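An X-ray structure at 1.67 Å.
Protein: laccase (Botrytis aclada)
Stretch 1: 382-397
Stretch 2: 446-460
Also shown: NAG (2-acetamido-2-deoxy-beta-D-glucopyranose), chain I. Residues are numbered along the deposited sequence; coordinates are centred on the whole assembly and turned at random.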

ATOM      1  N   LEU A 382       0.346  17.988 -13.915  1.00 25.54           N
ATOM      2  CA  LEU A 382       0.865  18.937 -12.925  1.00 26.12           C
ATOM      3  C   LEU A 382       2.354  18.940 -12.997  1.00 27.27           C
ATOM      4  O   LEU A 382       3.011  17.889 -13.271  1.00 27.38           O
ATOM      5  CB  LEU A 382       0.400  18.531 -11.503  1.00 26.60           C
ATOM      6  CG  LEU A 382      -1.122  18.481 -11.239  1.00 27.80           C
ATOM      7  CD1 LEU A 382      -1.317  17.869  -9.848  1.00 28.27           C
ATOM      8  CD2 LEU A 382      -1.760  19.843 -11.342  1.00 27.43           C
ATOM      9  N   ASP A 383       2.912  20.100 -12.685  1.00 28.08           N
ATOM     10  CA  ASP A 383       4.344  20.292 -12.676  1.00 29.39           C
ATOM     11  C   ASP A 383       4.907  20.612 -11.333  1.00 28.87           C
ATOM     12  O   ASP A 383       4.249  21.215 -10.484  1.00 28.66           O
ATOM     13  CB  ASP A 383       4.738  21.437 -13.627  1.00 29.68           C
ATOM     14  CG  ASP A 383       4.360  21.150 -15.066  1.00 32.81           C
ATOM     15  OD1 ASP A 383       4.106  19.991 -15.466  1.00 32.99           O
ATOM     16  OD2 ASP A 383       4.324  22.120 -15.840  1.00 36.86           O
ATOM     17  N   VAL A 384       6.161  20.223 -11.153  1.00 28.88           N
ATOM     18  CA  VAL A 384       6.866  20.397  -9.917  1.00 29.15           C
ATOM     19  C   VAL A 384       7.481  21.783 -10.058  1.00 31.58           C
ATOM     20  O   VAL A 384       8.138  22.055 -11.047  1.00 31.31           O
ATOM     21  CB  VAL A 384       7.977  19.344  -9.733  1.00 29.78           C
ATOM     22  CG1 VAL A 384       8.862  19.634  -8.473  1.00 28.97           C
ATOM     23  CG2 VAL A 384       7.348  17.921  -9.649  1.00 27.52           C
ATOM     24  N   GLY A 385       7.228  22.625  -9.076  1.00 31.87           N
ATOM     25  CA  GLY A 385       7.714  23.986  -9.082  1.00 33.73           C
ATOM     26  C   GLY A 385       9.068  24.082  -8.430  1.00 33.82           C
ATOM     27  O   GLY A 385       9.808  23.085  -8.286  1.00 33.64           O
ATOM     28  N   GLY A 386       9.409  25.284  -7.977  1.00 35.00           N
ATOM     29  CA  GLY A 386      10.697  25.471  -7.315  1.00 34.24           C
ATOM     30  C   GLY A 386      10.853  24.627  -6.076  1.00 33.54           C
ATOM     31  O   GLY A 386       9.944  24.536  -5.255  1.00 33.87           O
ATOM     32  N   TYR A 387      12.025  24.028  -5.890  1.00 32.56           N
ATOM     33  CA  TYR A 387      12.196  23.122  -4.781  1.00 32.74           C
ATOM     34  C   TYR A 387      13.466  23.248  -3.944  1.00 32.22           C
ATOM     35  O   TYR A 387      14.495  23.843  -4.372  1.00 34.13           O
ATOM     36  CB  TYR A 387      12.042  21.685  -5.330  1.00 31.51           C
ATOM     37  CG  TYR A 387      13.142  21.244  -6.249  1.00 30.32           C
ATOM     38  CD1 TYR A 387      14.352  20.766  -5.759  1.00 31.02           C
ATOM     39  CD2 TYR A 387      12.970  21.307  -7.635  1.00 28.84           C
ATOM     40  CE1 TYR A 387      15.375  20.350  -6.638  1.00 31.60           C
ATOM     41  CE2 TYR A 387      13.954  20.907  -8.510  1.00 33.33           C
ATOM     42  CZ  TYR A 387      15.166  20.435  -8.027  1.00 29.59           C
ATOM     43  OH  TYR A 387      16.137  20.049  -8.952  1.00 31.61           O
ATOM     44  N   SER A 388      13.426  22.699  -2.737  1.00 33.08           N
ATOM     45  CA  SER A 388      14.632  22.401  -1.987  1.00 33.83           C
ATOM     46  C   SER A 388      14.866  20.885  -2.098  1.00 32.96           C
ATOM     47  O   SER A 388      13.899  20.130  -2.190  1.00 31.26           O
ATOM     48  CB  SER A 388      14.512  22.787  -0.528  1.00 34.75           C
ATOM     49  OG  SER A 388      13.733  21.846   0.185  1.00 41.03           O
ATOM     50  N   LEU A 389      16.128  20.490  -2.176  1.00 31.96           N
ATOM     51  CA  LEU A 389      16.480  19.091  -2.345  1.00 32.48           C
ATOM     52  C   LEU A 389      16.946  18.486  -1.034  1.00 31.84           C
ATOM     53  O   LEU A 389      17.796  19.016  -0.329  1.00 31.59           O
ATOM     54  CB  LEU A 389      17.548  18.954  -3.416  1.00 32.76           C
ATOM     55  CG  LEU A 389      17.705  17.477  -3.840  1.00 33.01           C
ATOM     56  CD1 LEU A 389      17.916  17.329  -5.330  1.00 35.68           C
ATOM     57  CD2 LEU A 389      18.752  16.816  -2.990  1.00 32.67           C
ATOM     58  N   VAL A 390      16.386  17.351  -0.667  1.00 31.27           N
ATOM     59  CA  VAL A 390      16.831  16.663   0.513  1.00 30.50           C
ATOM     60  C   VAL A 390      17.343  15.325   0.034  1.00 30.90           C
ATOM     61  O   VAL A 390      16.679  14.665  -0.732  1.00 30.17           O
ATOM     62  CB  VAL A 390      15.695  16.455   1.515  1.00 31.62           C
ATOM     63  CG1 VAL A 390      16.067  15.441   2.569  1.00 30.48           C
ATOM     64  CG2 VAL A 390      15.290  17.812   2.168  1.00 30.78           C
ATOM     65  N   ASP A 391      18.520  14.936   0.504  1.00 29.33           N
ATOM     66  CA  ASP A 391      19.139  13.705   0.040  1.00 30.01           C
ATOM     67  C   ASP A 391      19.318  12.803   1.232  1.00 29.26           C
ATOM     68  O   ASP A 391      19.798  13.210   2.303  1.00 30.22           O
ATOM     69  CB  ASP A 391      20.510  13.950  -0.655  1.00 30.01           C
ATOM     70  CG  ASP A 391      21.258  12.614  -0.955  1.00 32.40           C
ATOM     71  OD1 ASP A 391      20.893  11.977  -1.934  1.00 31.44           O
ATOM     72  OD2 ASP A 391      22.147  12.201  -0.178  1.00 37.80           O
ATOM     73  N   GLU A 392      18.917  11.549   1.068  1.00 28.44           N
ATOM     74  CA  GLU A 392      19.113  10.563   2.081  1.00 28.14           C
ATOM     75  C   GLU A 392      19.558   9.247   1.437  1.00 27.28           C
ATOM     76  O   GLU A 392      19.272   8.973   0.282  1.00 27.45           O
ATOM     77  CB  GLU A 392      17.862  10.402   2.930  1.00 29.39           C
ATOM     78  CG  GLU A 392      17.664  11.659   3.851  1.00 31.34           C
ATOM     79  CD  GLU A 392      16.876  11.381   5.036  1.00 36.24           C
ATOM     80  OE1 GLU A 392      15.811  10.722   4.904  1.00 36.21           O
ATOM     81  OE2 GLU A 392      17.294  11.864   6.109  1.00 33.94           O
ATOM     82  N   GLN A 393      20.277   8.489   2.233  1.00 27.09           N
ATOM     83  CA  GLN A 393      20.990   7.317   1.764  1.00 26.87           C
ATOM     84  C   GLN A 393      20.693   6.121   2.599  1.00 25.96           C
ATOM     85  O   GLN A 393      20.867   6.108   3.821  1.00 27.15           O
ATOM     86  CB  GLN A 393      22.500   7.590   1.746  1.00 28.38           C
ATOM     87  CG  GLN A 393      22.842   8.835   0.948  1.00 30.21           C
ATOM     88  CD  GLN A 393      24.319   9.152   1.004  1.00 32.60           C
ATOM     89  OE1 GLN A 393      25.006   8.791   1.945  1.00 33.43           O
ATOM     90  NE2 GLN A 393      24.798   9.803   0.005  1.00 32.99           N
ATOM     91  N   VAL A 394      20.289   5.071   1.906  1.00 26.66           N
ATOM     92  CA  VAL A 394      19.973   3.812   2.558  1.00 26.70           C
ATOM     93  C   VAL A 394      21.207   2.923   2.624  1.00 26.47           C
ATOM     94  O   VAL A 394      21.866   2.677   1.637  1.00 26.90           O
ATOM     95  CB  VAL A 394      18.842   3.090   1.843  1.00 25.64           C
ATOM     96  CG1 VAL A 394      18.413   1.830   2.604  1.00 26.69           C
ATOM     97  CG2 VAL A 394      17.628   4.062   1.704  1.00 24.74           C
ATOM     98  N   SER A 395      21.431   2.411   3.818  1.00 26.76           N
ATOM     99  CA  SER A 395      22.433   1.405   4.055  1.00 28.80           C
ATOM    100  C   SER A 395      21.876   0.355   5.020  1.00 29.31           C
ATOM    101  O   SER A 395      20.667   0.335   5.279  1.00 27.47           O
ATOM    102  CB  SER A 395      23.720   2.064   4.580  1.00 28.34           C
ATOM    103  OG  SER A 395      24.759   1.121   4.530  1.00 29.98           O
ATOM    104  N   SER A 396      22.737  -0.525   5.515  1.00 29.78           N
ATOM    105  CA  SER A 396      22.322  -1.474   6.522  1.00 30.63           C
ATOM    106  C   SER A 396      23.344  -1.616   7.624  1.00 32.57           C
ATOM    107  O   SER A 396      24.509  -1.224   7.463  1.00 29.65           O
ATOM    108  CB  SER A 396      22.029  -2.827   5.893  1.00 31.88           C
ATOM    109  OG  SER A 396      23.217  -3.369   5.366  1.00 30.99           O
ATOM    110  N   ALA A 397      22.913  -2.189   8.733  1.00 33.91           N
ATOM    111  CA  ALA A 397      23.790  -2.380   9.890  1.00 36.14           C
ATOM    112  C   ALA A 397      23.232  -3.552  10.645  1.00 38.49           C
ATOM    113  O   ALA A 397      22.182  -4.098  10.266  1.00 40.06           O
ATOM    114  CB  ALA A 397      23.848  -1.157  10.769  1.00 35.22           C
ATOM    115  N   GLU A 446      10.558  28.313  -2.823  1.00 45.42           N
ATOM    116  CA  GLU A 446      10.642  26.870  -2.742  1.00 43.85           C
ATOM    117  C   GLU A 446       9.522  26.216  -1.833  1.00 41.86           C
ATOM    118  O   GLU A 446       9.696  25.860  -0.652  1.00 42.27           O
ATOM    119  CB  GLU A 446      12.078  26.459  -2.417  1.00 44.33           C
ATOM    120  CG  GLU A 446      13.080  27.050  -3.448  1.00 45.78           C
ATOM    121  N   GLU A 447       8.367  26.067  -2.463  1.00 39.34           N
ATOM    122  CA  GLU A 447       7.187  25.457  -1.851  1.00 36.92           C
ATOM    123  C   GLU A 447       7.207  23.949  -2.073  1.00 34.66           C
ATOM    124  O   GLU A 447       6.329  23.276  -1.588  1.00 30.90           O
ATOM    125  CB  GLU A 447       5.912  25.993  -2.499  1.00 38.14           C
ATOM    126  CG  GLU A 447       5.792  27.539  -2.546  1.00 44.47           C
ATOM    127  CD  GLU A 447       4.438  27.999  -3.053  1.00 50.74           C
ATOM    128  OE1 GLU A 447       3.978  27.447  -4.093  1.00 54.57           O
ATOM    129  OE2 GLU A 447       3.843  28.907  -2.396  1.00 56.79           O
ATOM    130  N   TRP A 448       8.143  23.483  -2.896  1.00 32.47           N
ATOM    131  CA  TRP A 448       8.298  22.053  -3.186  1.00 31.82           C
ATOM    132  C   TRP A 448       9.532  21.500  -2.545  1.00 31.10           C
ATOM    133  O   TRP A 448      10.519  22.234  -2.264  1.00 29.18           O
ATOM    134  CB  TRP A 448       8.365  21.812  -4.677  1.00 32.79           C
ATOM    135  CG  TRP A 448       7.143  22.099  -5.356  1.00 31.49           C
ATOM    136  CD1 TRP A 448       6.651  23.327  -5.675  1.00 33.40           C
ATOM    137  CD2 TRP A 448       6.207  21.136  -5.875  1.00 32.68           C
ATOM    138  NE1 TRP A 448       5.465  23.196  -6.344  1.00 33.59           N
ATOM    139  CE2 TRP A 448       5.143  21.864  -6.442  1.00 30.03           C
ATOM    140  CE3 TRP A 448       6.141  19.754  -5.866  1.00 29.92           C
ATOM    141  CZ2 TRP A 448       4.061  21.249  -7.053  1.00 34.05           C
ATOM    142  CZ3 TRP A 448       5.064  19.139  -6.461  1.00 29.40           C
ATOM    143  CH2 TRP A 448       4.033  19.885  -7.047  1.00 32.84           C
ATOM    144  N   VAL A 449       9.474  20.195  -2.267  1.00 28.15           N
ATOM    145  CA  VAL A 449      10.636  19.439  -1.882  1.00 27.98           C
ATOM    146  C   VAL A 449      10.872  18.328  -2.892  1.00 27.32           C
ATOM    147  O   VAL A 449       9.903  17.734  -3.347  1.00 25.32           O
ATOM    148  CB  VAL A 449      10.534  18.859  -0.458  1.00 29.60           C
ATOM    149  CG1 VAL A 449       9.281  18.018  -0.263  1.00 33.16           C
ATOM    150  CG2 VAL A 449      11.771  18.022  -0.171  1.00 32.37           C
ATOM    151  N   VAL A 450      12.128  18.149  -3.308  1.00 25.39           N
ATOM    152  CA  VAL A 450      12.562  16.925  -4.009  1.00 26.38           C
ATOM    153  C   VAL A 450      13.352  16.122  -2.988  1.00 25.75           C
ATOM    154  O   VAL A 450      14.318  16.589  -2.348  1.00 26.95           O
ATOM    155  CB  VAL A 450      13.375  17.155  -5.248  1.00 25.91           C
ATOM    156  CG1 VAL A 450      14.009  15.801  -5.744  1.00 26.75           C
ATOM    157  CG2 VAL A 450      12.544  17.765  -6.327  1.00 25.12           C
ATOM    158  N   TYR A 451      12.863  14.913  -2.746  1.00 26.90           N
ATOM    159  CA  TYR A 451      13.465  14.030  -1.798  1.00 25.29           C
ATOM    160  C   TYR A 451      14.112  12.938  -2.618  1.00 25.98           C
ATOM    161  O   TYR A 451      13.455  12.262  -3.439  1.00 26.41           O
ATOM    162  CB  TYR A 451      12.415  13.425  -0.858  1.00 24.43           C
ATOM    163  CG  TYR A 451      12.964  12.432   0.100  1.00 24.79           C
ATOM    164  CD1 TYR A 451      13.738  12.818   1.179  1.00 28.44           C
ATOM    165  CD2 TYR A 451      12.683  11.069  -0.040  1.00 27.06           C
ATOM    166  CE1 TYR A 451      14.210  11.903   2.073  1.00 27.13           C
ATOM    167  CE2 TYR A 451      13.180  10.156   0.851  1.00 25.86           C
ATOM    168  CZ  TYR A 451      13.935  10.570   1.910  1.00 29.27           C
ATOM    169  OH  TYR A 451      14.424   9.632   2.797  1.00 29.97           O
ATOM    170  N   VAL A 452      15.421  12.810  -2.456  1.00 26.39           N
ATOM    171  CA  VAL A 452      16.187  11.808  -3.195  1.00 25.65           C
ATOM    172  C   VAL A 452      16.595  10.755  -2.182  1.00 26.67           C
ATOM    173  O   VAL A 452      17.245  11.039  -1.220  1.00 25.24           O
ATOM    174  CB  VAL A 452      17.488  12.387  -3.884  1.00 26.27           C
ATOM    175  CG1 VAL A 452      18.263  11.235  -4.566  1.00 26.35           C
ATOM    176  CG2 VAL A 452      17.154  13.396  -4.978  1.00 25.00           C
ATOM    177  N   ILE A 453      16.222   9.514  -2.445  1.00 25.69           N
ATOM    178  CA  ILE A 453      16.624   8.454  -1.583  1.00 25.69           C
ATOM    179  C   ILE A 453      17.483   7.519  -2.445  1.00 24.53           C
ATOM    180  O   ILE A 453      17.114   7.135  -3.551  1.00 23.28           O
ATOM    181  CB  ILE A 453      15.429   7.721  -0.933  1.00 24.25           C
ATOM    182  CG1 ILE A 453      15.959   6.647   0.025  1.00 28.98           C
ATOM    183  CG2 ILE A 453      14.434   7.225  -1.993  1.00 27.10           C
ATOM    184  CD1 ILE A 453      14.912   6.086   0.978  1.00 29.56           C
ATOM    185  N   GLU A 454      18.667   7.268  -1.932  1.00 25.51           N
ATOM    186  CA  GLU A 454      19.697   6.504  -2.605  1.00 24.87           C
ATOM    187  C   GLU A 454      19.873   5.170  -1.989  1.00 24.42           C
ATOM    188  O   GLU A 454      19.916   5.017  -0.761  1.00 25.83           O
ATOM    189  CB  GLU A 454      21.036   7.225  -2.477  1.00 25.68           C
ATOM    190  CG  GLU A 454      21.066   8.582  -3.070  1.00 27.09           C
ATOM    191  CD  GLU A 454      22.474   9.135  -2.965  1.00 29.76           C
ATOM    192  OE1 GLU A 454      23.407   8.415  -3.383  1.00 29.76           O
ATOM    193  OE2 GLU A 454      22.611  10.256  -2.426  1.00 29.74           O
ATOM    194  N   ASP A 455      20.007   4.185  -2.828  1.00 25.84           N
ATOM    195  CA  ASP A 455      20.351   2.851  -2.329  1.00 25.42           C
ATOM    196  C   ASP A 455      21.863   2.688  -2.298  1.00 25.63           C
ATOM    197  O   ASP A 455      22.436   2.396  -3.327  1.00 26.00           O
ATOM    198  CB  ASP A 455      19.773   1.789  -3.266  1.00 24.43           C
ATOM    199  CG  ASP A 455      20.026   0.328  -2.747  1.00 26.61           C
ATOM    200  OD1 ASP A 455      20.590   0.224  -1.670  1.00 27.79           O
ATOM    201  OD2 ASP A 455      19.681  -0.649  -3.432  1.00 27.41           O
ATOM    202  N   LEU A 456      22.462   2.741  -1.122  1.00 26.61           N
ATOM    203  CA  LEU A 456      23.900   2.539  -0.959  1.00 27.12           C
ATOM    204  C   LEU A 456      24.111   1.225  -0.249  1.00 27.70           C
ATOM    205  O   LEU A 456      25.140   1.033   0.375  1.00 29.30           O
ATOM    206  CB  LEU A 456      24.545   3.691  -0.154  1.00 28.90           C
ATOM    207  CG  LEU A 456      24.430   5.123  -0.722  1.00 30.26           C
ATOM    208  CD1 LEU A 456      25.432   6.082  -0.028  1.00 32.27           C
ATOM    209  CD2 LEU A 456      24.614   5.214  -2.227  1.00 33.94           C
ATOM    210  N   THR A 457      23.123   0.338  -0.282  1.00 26.14           N
ATOM    211  CA  THR A 457      23.213  -0.903   0.480  1.00 25.96           C
ATOM    212  C   THR A 457      24.060  -1.940  -0.221  1.00 27.55           C
ATOM    213  O   THR A 457      24.502  -2.903   0.415  1.00 29.19           O
ATOM    214  CB  THR A 457      21.838  -1.588   0.732  1.00 24.40           C
ATOM    215  OG1 THR A 457      21.312  -1.999  -0.528  1.00 24.90           O
ATOM    216  CG2 THR A 457      20.904  -0.633   1.445  1.00 26.04           C
ATOM    217  N   GLY A 458      24.178  -1.803  -1.539  1.00 28.95           N
ATOM    218  CA  GLY A 458      24.855  -2.801  -2.333  1.00 29.75           C
ATOM    219  C   GLY A 458      24.034  -4.001  -2.708  1.00 30.74           C
ATOM    220  O   GLY A 458      24.486  -4.826  -3.486  1.00 30.25           O
ATOM    221  N   PHE A 459      22.805  -4.124  -2.192  1.00 29.57           N
ATOM    222  CA  PHE A 459      22.044  -5.361  -2.383  1.00 29.06           C
ATOM    223  C   PHE A 459      21.215  -5.328  -3.649  1.00 28.51           C
ATOM    224  O   PHE A 459      20.738  -6.345  -4.129  1.00 29.15           O
ATOM    225  CB  PHE A 459      21.139  -5.590  -1.195  1.00 28.44           C
ATOM    226  CG  PHE A 459      21.854  -5.711   0.092  1.00 28.02           C
ATOM    227  CD1 PHE A 459      22.908  -6.591   0.270  1.00 28.22           C
ATOM    228  CD2 PHE A 459      21.462  -4.926   1.173  1.00 31.10           C
ATOM    229  CE1 PHE A 459      23.552  -6.702   1.505  1.00 28.55           C
ATOM    230  CE2 PHE A 459      22.124  -5.028   2.395  1.00 30.46           C
ATOM    231  CZ  PHE A 459      23.154  -5.913   2.557  1.00 29.03           C
ATOM    232  N   GLY A 460      21.023  -4.137  -4.222  1.00 27.79           N
ATOM    233  CA  GLY A 460      20.312  -4.090  -5.450  1.00 28.34           C
ATOM    234  C   GLY A 460      18.837  -4.551  -5.350  1.00 28.98           C
ATOM    235  O   GLY A 460      18.253  -4.945  -6.358  1.00 30.26           O
TER
HETATM  236  C1  NAG I 558      22.496  12.393   4.318  1.00 36.32           C
HETATM  237  C2  NAG I 558      22.226  13.892   4.306  1.00 36.91           C
HETATM  238  C3  NAG I 558      22.764  14.479   3.011  1.00 36.02           C
HETATM  239  C4  NAG I 558      24.224  14.118   2.824  1.00 37.80           C
HETATM  240  C5  NAG I 558      24.329  12.592   2.796  1.00 37.39           C
HETATM  241  C6  NAG I 558      25.775  12.125   2.559  1.00 39.33           C
HETATM  242  C7  NAG I 558      20.268  14.777   5.538  1.00 36.30           C
HETATM  243  C8  NAG I 558      18.798  15.123   5.534  1.00 39.83           C
HETATM  244  N2  NAG I 558      20.794  14.259   4.440  1.00 33.11           N
HETATM  245  O3  NAG I 558      22.606  15.867   3.115  1.00 32.79           O
HETATM  246  O4  NAG I 558      24.658  14.621   1.579  1.00 37.20           O
HETATM  247  O5  NAG I 558      23.886  12.162   4.074  1.00 32.78           O
HETATM  248  O6  NAG I 558      26.549  12.646   3.619  1.00 36.50           O
HETATM  249  O7  NAG I 558      20.917  14.986   6.558  1.00 38.95           O
HETATM  250  O   HOH W   1       8.074  26.644  -5.361  1.00 45.63           O
HETATM  251  O   HOH W   2      26.345   1.846   2.569  1.00 36.70           O
HETATM  252  O   HOH W   3      24.393  -2.342   3.304  1.00 34.08           O

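Two acidic side chains meet at the heart of this contact: Asp391 OD1 lies 2.5 Å from Glu454 OE2, a separation so short that one of the two acid groups probably holds a proton and donates it. The same Glu454 OE2 accepts a weak hydrogen bond from Gln393 NE2 (3.3 Å). These side chains project from a pair of parallel strands, 387-397 and 448-455, whose axes cross at -25°. The backbone ladder is regular. Ser388 N donates to Trp448 O (3.0 Å) and Val450 N to Ser388 O (2.9 Å); Val390 N then donates to Val450 O and Val452 N to Val390 O, both at 2.8 Å and nearly linear. The alternation continues to Leu456 N, which reaches Val394 O (2.8 Å) just beyond the second strand. Carbonyl oxygens along the ladder also receive CA-H...O contacts, as from Val449 CA to Ser388 O (3.3 Å).

At the start of the pairing, the Trp448 ring lies against the backbone of the loop before the first strand: Val384 CA sits 3.9 Å from the centroid of its six-membered ring, almost exactly on the normal. A CB on Gly385 would clash with Trp448 NE1, at 2.9 Å. On the same sheet face, Val450 CG2 packs over the Tyr387 ring, 3.6 Å from its centroid. The other face carries Val390, Glu392 and Tyr451; here Tyr451 OH donates to Glu392 OE1 (2.7 Å), while Val390 CG1 touches the ring edge at Tyr451 CD1 (3.8 Å). Farther along, Val394 CG2 packs on Ile453 CD1 (3.5 Å).

Past the ladder, water takes over: water 2 donates to Leu456 O and lies within hydrogen-bonding distance of Ser395 OG, both 2.6 Å from its oxygen. The NAG N2 donates to Asp391 O (2.6 Å), tying the sugar to the first strand's backbone.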